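Local structure of ORF59 (Human herpesvirus 8, 3HSL) at residues 170-175 / 269-274; 179-184 / 216-221. The protein raises the processivity of the viral DNA polymerase as its accessory subunit during lytic replication, probably acting as a sliding clamp that keeps the enzyme on its template. All blocks are in the same frame, centred on the assembly; numbering follows the deposited sequence.

Interaction 1: 170-175 / 269-274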
loop_
_atom_site.group_PDB
_atom_site.type_symbol
_atom_site.label_atom_id
_atom_site.label_comp_id
_atom_site.label_asym_id
_atom_site.label_seq_id
_atom_site.Cartn_x
_atom_site.Cartn_y
_atom_site.Cartn_z
ATOM N N ARG A 170 -2.700 29.540 -26.019
ATOM C CA ARG A 170 -3.081 28.203 -25.596
ATOM C C ARG A 170 -3.290 27.295 -26.797
ATOM O O ARG A 170 -3.613 27.761 -27.889
ATOM C CB ARG A 170 -4.303 28.231 -24.650
ATOM C CG ARG A 170 -5.642 28.549 -25.284
ATOM C CD ARG A 170 -6.745 28.763 -24.260
ATOM N NE ARG A 170 -6.633 30.061 -23.587
ATOM C CZ ARG A 170 -7.181 31.200 -24.040
ATOM N NH1 ARG A 170 -7.885 31.225 -25.168
ATOM N NH2 ARG A 170 -7.028 32.332 -23.366
ATOM N N LEU A 171 -3.096 25.997 -26.566
ATOM C CA LEU A 171 -3.213 24.955 -27.582
ATOM C C LEU A 171 -3.998 23.724 -27.118
ATOM O O LEU A 171 -3.806 23.254 -25.992
ATOM C CB LEU A 171 -1.811 24.497 -27.977
ATOM C CG LEU A 171 -1.665 23.347 -28.977
ATOM C CD1 LEU A 171 -2.163 23.741 -30.372
ATOM C CD2 LEU A 171 -0.227 22.887 -29.048
ATOM N N LEU A 172 -4.873 23.211 -27.991
ATOM C CA LEU A 172 -5.672 22.011 -27.703
ATOM C C LEU A 172 -5.541 21.022 -28.854
ATOM O O LEU A 172 -6.049 21.257 -29.953
ATOM C CB LEU A 172 -7.136 22.343 -27.447
ATOM C CG LEU A 172 -7.987 21.123 -27.073
ATOM C CD1 LEU A 172 -7.453 20.398 -25.850
ATOM C CD2 LEU A 172 -9.423 21.524 -26.856
ATOM N N LEU A 173 -4.855 19.909 -28.593
ATOM C CA LEU A 173 -4.623 18.912 -29.634
ATOM C C LEU A 173 -5.625 17.802 -29.505
ATOM O O LEU A 173 -6.044 17.483 -28.392
ATOM C CB LEU A 173 -3.237 18.277 -29.486
ATOM C CG LEU A 173 -2.076 19.128 -28.981
ATOM C CD1 LEU A 173 -2.173 19.175 -27.398
ATOM C CD2 LEU A 173 -0.729 18.532 -29.404
ATOM N N CYS A 174 -6.009 17.213 -30.634
ATOM C CA CYS A 174 -6.943 16.100 -30.627
ATOM C C CYS A 174 -6.260 14.821 -30.122
ATOM O O CYS A 174 -5.052 14.796 -29.894
ATOM C CB CYS A 174 -7.555 15.890 -32.017
ATOM S SG CYS A 174 -6.394 15.591 -33.393
ATOM N N GLY A 175 -7.048 13.762 -29.949
ATOM C CA GLY A 175 -6.547 12.472 -29.485
ATOM C C GLY A 175 -5.411 11.955 -30.341
ATOM O O GLY A 175 -4.328 11.683 -29.827
ATOM N N TRP A 269 -12.967 11.761 -18.861
ATOM C CA TRP A 269 -12.905 12.965 -18.035
ATOM C C TRP A 269 -12.105 14.152 -18.570
ATOM O O TRP A 269 -12.678 15.185 -18.909
ATOM C CB TRP A 269 -12.378 12.601 -16.644
ATOM C CG TRP A 269 -13.352 11.821 -15.847
ATOM C CD1 TRP A 269 -13.629 10.492 -15.960
ATOM C CD2 TRP A 269 -14.188 12.320 -14.803
ATOM N NE1 TRP A 269 -14.588 10.131 -15.052
ATOM C CE2 TRP A 269 -14.948 11.236 -14.327
ATOM C CE3 TRP A 269 -14.367 13.579 -14.227
ATOM C CZ2 TRP A 269 -15.876 11.370 -13.300
ATOM C CZ3 TRP A 269 -15.274 13.720 -13.218
ATOM C CH2 TRP A 269 -16.024 12.621 -12.756
ATOM N N PHE A 270 -10.788 14.002 -18.641
ATOM C CA PHE A 270 -9.926 15.080 -19.105
ATOM C C PHE A 270 -9.039 14.675 -20.253
ATOM O O PHE A 270 -8.752 13.496 -20.437
ATOM C CB PHE A 270 -9.020 15.598 -17.969
ATOM C CG PHE A 270 -9.766 16.151 -16.800
ATOM C CD1 PHE A 270 -10.360 17.401 -16.868
ATOM C CD2 PHE A 270 -9.873 15.421 -15.620
ATOM C CE1 PHE A 270 -11.052 17.916 -15.785
ATOM C CE2 PHE A 270 -10.566 15.929 -14.521
ATOM C CZ PHE A 270 -11.156 17.180 -14.607
ATOM N N THR A 271 -8.622 15.690 -21.006
ATOM C CA THR A 271 -7.722 15.567 -22.145
ATOM C C THR A 271 -6.778 16.781 -22.031
ATOM O O THR A 271 -7.233 17.885 -21.726
ATOM C CB THR A 271 -8.482 15.528 -23.490
ATOM O OG1 THR A 271 -7.577 15.207 -24.548
ATOM C CG2 THR A 271 -9.189 16.856 -23.797
ATOM N N PRO A 272 -5.468 16.580 -22.273
ATOM C CA PRO A 272 -4.456 17.624 -22.142
ATOM C C PRO A 272 -4.592 18.851 -23.018
ATOM O O PRO A 272 -4.943 18.756 -24.191
ATOM C CB PRO A 272 -3.149 16.900 -22.513
ATOM C CG PRO A 272 -3.417 15.482 -22.312
ATOM C CD PRO A 272 -4.857 15.310 -22.697
ATOM N N GLY A 273 -4.305 19.997 -22.417
ATOM C CA GLY A 273 -4.321 21.275 -23.092
ATOM C C GLY A 273 -3.090 22.005 -22.587
ATOM O O GLY A 273 -2.769 21.922 -21.393
ATOM N N LEU A 274 -2.398 22.713 -23.477
ATOM C CA LEU A 274 -1.209 23.463 -23.089
ATOM C C LEU A 274 -1.519 24.943 -23.055
ATOM O O LEU A 274 -2.171 25.449 -23.959
ATOM C CB LEU A 274 -0.069 23.239 -24.072
ATOM C CG LEU A 274 0.350 21.811 -24.410
ATOM C CD1 LEU A 274 1.609 21.857 -25.279
ATOM C CD2 LEU A 274 0.617 21.010 -23.156
#
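The isobutyl end of L274 overlaps that of L171 on one face of the sheet, CD1 of L274 lying 4.3 Å from CD2 of L171. The two leucines form an antiparallel hydrogen-bonded pair, with strands 170-172 and 270-274 running at 154° to one another. Both of their bonds are made: L171 N gives its hydrogen to L274 O at 2.8 Å and 169°, and L274 N returns one to L171 O at 2.9 Å. CA of R170 also sits 3.3 Å from L274 O in a CA-H...O contact, while the far end of the arginine side chain leads away from the partner strand.

On the other face, L172 leans across G273. Its CG stands anti to the backbone N, and a chi2 of 57° then brings CD1 to 3.4 Å from P272 O; the same methyl lies 4.4 Å from CG2 of T271. Beyond this point the backbones part, the CA atoms of L173 and P272 being already 7.6 Å apart, and the contact is continued by the side chain of L173, whose CD1 lies 4.3 Å from the backbone O of P272.

C174 then takes the N-cap position of helix 175-186, its backbone N bonded to D240 OD2. The whole is antiparallel strand pairing within a herpesvirus polymerase accessory subunit, a family of the DNA clamp group. Strand 169-172 is flanked by 270-276 and 241-243, with R170 bonded to V243 and L172 to V241 through their backbones. Strand 282-288 borders 270-276 on its other edge, while V207 and F209 of strand 206-211 pack against L171 and L274, respectively, and helix 18-35 touches W269 and F270.

Interaction 2: 179-184 / 216-221; sequences AFLLKW and KIIDFK
K216 lays the aliphatic part of its side chain over the indole of W184, the two side chains sliding past each other in opposite directions. The indole is carried on a CG anti to the backbone N (chi1 -174°). CB of the lysine sits above the centre of the six-membered ring, 3.7 Å from the centroid and 6° off the normal, a CH-pi contact. The K216 chain is extended through CE, with CD 3.8 Å from W184 CG. At chi4 the chain bends (-57°), turning NZ off the line of the methylenes. CE meets the edge of F180, lying close to the plane of that ring, 3.4 Å from CD2, where the two side chains cross at about a right angle. The lysine thus touches one aromatic over its face and the other at its rim, with NZ equally near F180 CD2.

This is helix-on-sheet packing within a member of the DNA clamp superfamily: helix 175-186 lies against strand 214-222, with segments 179-184 and 216-219 nearly antiparallel. K216 and I218, alternate residues of the strand, point toward the helix, and I217 and D219 do not.

L181, buried, continues the contact inward. Its CD1 lies 4.2 Å from both CD of K216 and CD1 of I218. L181 and I218 cross at about a right angle, the isoleucine stretched toward the leucine with CG1 anti to the carbonyl carbon and CD1 extended beyond. L181 also packs on F209 of strand 206-211, which pairs with strand 214-222 through backbone bonds between K216 and F209 and between I218 and V207.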
loop_
_atom_site.group_PDB
_atom_site.type_symbol
_atom_site.label_atom_id
_atom_site.label_comp_id
_atom_site.label_asym_id
_atom_site.label_seq_id
_atom_site.Cartn_x
_atom_site.Cartn_y
_atom_site.Cartn_z
ATOM N N ALA A 179 -1.713 11.738 -28.865
ATOM C CA ALA A 179 -1.106 10.430 -28.583
ATOM C C ALA A 179 0.200 10.272 -29.335
ATOM O O ALA A 179 1.167 9.693 -28.838
ATOM C CB ALA A 179 -2.060 9.288 -28.946
ATOM N N PHE A 180 0.212 10.800 -30.546
ATOM C CA PHE A 180 1.368 10.721 -31.403
ATOM C C PHE A 180 2.473 11.585 -30.757
ATOM O O PHE A 180 3.647 11.217 -30.777
ATOM C CB PHE A 180 0.968 11.205 -32.791
ATOM C CG PHE A 180 1.789 10.631 -33.897
ATOM C CD1 PHE A 180 1.385 9.435 -34.515
ATOM C CD2 PHE A 180 2.955 11.263 -34.339
ATOM C CE1 PHE A 180 2.131 8.871 -35.559
ATOM C CE2 PHE A 180 3.719 10.712 -35.387
ATOM C CZ PHE A 180 3.304 9.512 -35.996
ATOM N N LEU A 181 2.088 12.725 -30.184
ATOM C CA LEU A 181 3.033 13.620 -29.516
ATOM C C LEU A 181 3.671 12.963 -28.291
ATOM O O LEU A 181 4.855 13.155 -28.000
ATOM C CB LEU A 181 2.325 14.897 -29.053
ATOM C CG LEU A 181 3.158 15.865 -28.185
ATOM C CD1 LEU A 181 4.397 16.369 -28.930
ATOM C CD2 LEU A 181 2.331 17.035 -27.644
ATOM N N LEU A 182 2.868 12.186 -27.575
ATOM C CA LEU A 182 3.326 11.519 -26.379
ATOM C C LEU A 182 4.251 10.353 -26.788
ATOM O O LEU A 182 5.321 10.177 -26.205
ATOM C CB LEU A 182 2.125 11.021 -25.586
ATOM C CG LEU A 182 2.237 10.804 -24.079
ATOM C CD1 LEU A 182 1.009 10.037 -23.629
ATOM C CD2 LEU A 182 3.456 10.044 -23.670
ATOM N N LYS A 183 3.845 9.565 -27.784
ATOM C CA LYS A 183 4.660 8.426 -28.230
ATOM C C LYS A 183 6.052 8.900 -28.579
ATOM O O LYS A 183 7.046 8.269 -28.206
ATOM C CB LYS A 183 4.034 7.709 -29.434
ATOM N N TRP A 184 6.093 10.022 -29.297
ATOM C CA TRP A 184 7.322 10.663 -29.742
ATOM C C TRP A 184 8.123 11.140 -28.541
ATOM O O TRP A 184 9.319 10.907 -28.456
ATOM C CB TRP A 184 6.993 11.833 -30.673
ATOM C CG TRP A 184 8.203 12.456 -31.294
ATOM C CD1 TRP A 184 8.814 12.063 -32.446
ATOM C CD2 TRP A 184 8.952 13.580 -30.804
ATOM N NE1 TRP A 184 9.893 12.868 -32.705
ATOM C CE2 TRP A 184 10.002 13.807 -31.713
ATOM C CE3 TRP A 184 8.836 14.413 -29.686
ATOM C CZ2 TRP A 184 10.934 14.833 -31.543
ATOM C CZ3 TRP A 184 9.766 15.435 -29.517
ATOM C CH2 TRP A 184 10.798 15.632 -30.442
ATOM N N LYS A 216 9.675 17.920 -33.199
ATOM C CA LYS A 216 8.392 17.476 -33.689
ATOM C C LYS A 216 7.604 18.743 -33.989
ATOM O O LYS A 216 7.480 19.628 -33.141
ATOM C CB LYS A 216 7.631 16.565 -32.741
ATOM C CG LYS A 216 6.508 15.864 -33.491
ATOM C CD LYS A 216 5.697 14.926 -32.636
ATOM C CE LYS A 216 4.875 13.939 -33.501
ATOM N NZ LYS A 216 3.924 14.534 -34.499
ATOM N N ILE A 217 7.083 18.809 -35.204
ATOM C CA ILE A 217 6.305 19.939 -35.678
ATOM C C ILE A 217 4.806 19.611 -35.719
ATOM O O ILE A 217 4.405 18.583 -36.257
ATOM C CB ILE A 217 6.704 20.295 -37.143
ATOM C CG1 ILE A 217 8.227 20.405 -37.332
ATOM C CG2 ILE A 217 5.976 21.541 -37.629
ATOM C CD1 ILE A 217 8.881 21.548 -36.586
ATOM N N ILE A 218 3.981 20.482 -35.154
ATOM C CA ILE A 218 2.537 20.301 -35.182
ATOM C C ILE A 218 1.864 21.614 -35.579
ATOM O O ILE A 218 2.135 22.660 -34.986
ATOM C CB ILE A 218 1.978 19.879 -33.814
ATOM C CG1 ILE A 218 2.599 18.552 -33.356
ATOM C CG2 ILE A 218 0.453 19.784 -33.880
ATOM C CD1 ILE A 218 2.179 18.118 -31.975
ATOM N N ASP A 219 0.991 21.576 -36.577
ATOM C CA ASP A 219 0.291 22.797 -36.953
ATOM C C ASP A 219 -1.125 22.772 -36.376
ATOM O O ASP A 219 -1.656 21.706 -36.074
ATOM C CB ASP A 219 0.318 23.069 -38.465
ATOM C CG ASP A 219 -0.312 21.963 -39.284
ATOM O OD1 ASP A 219 -0.578 20.874 -38.741
ATOM O OD2 ASP A 219 -0.541 22.194 -40.494
ATOM N N PHE A 220 -1.730 23.944 -36.222
ATOM C CA PHE A 220 -3.082 24.039 -35.668
ATOM C C PHE A 220 -3.915 25.130 -36.336
ATOM O O PHE A 220 -3.373 26.050 -36.945
ATOM C CB PHE A 220 -3.018 24.280 -34.147
ATOM C CG PHE A 220 -2.258 25.521 -33.755
ATOM C CD1 PHE A 220 -2.894 26.760 -33.702
ATOM C CD2 PHE A 220 -0.905 25.451 -33.439
ATOM C CE1 PHE A 220 -2.194 27.906 -33.342
ATOM C CE2 PHE A 220 -0.209 26.576 -33.081
ATOM C CZ PHE A 220 -0.852 27.811 -33.032
ATOM N N LYS A 221 -5.235 25.023 -36.226
ATOM C CA LYS A 221 -6.107 26.045 -36.795
ATOM C C LYS A 221 -6.330 27.062 -35.668
ATOM O O LYS A 221 -6.854 26.714 -34.595
ATOM C CB LYS A 221 -7.430 25.466 -37.321
#

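Overall arrangement
The centres of the two contacts lie 11 Å apart on the same side of the chain's centre. Strand 169-172 of interaction 1 runs through C174 into helix 175-186 of interaction 2; strand 214-222 comes next, and 270-276 last, so interaction 2 is made by residues that fall between the two segments of interaction 1. Strand 241-243 lies between 169-172 and 214-222 in the strand order. The contacts also touch directly: L173 packs its CD2 against both L181 and I218, and L171 meets F220. The side chain of L173 thus joins the strand pairing to the buried side of the helix packing in this part of the clamp-like fold, interaction 1 being the more buried.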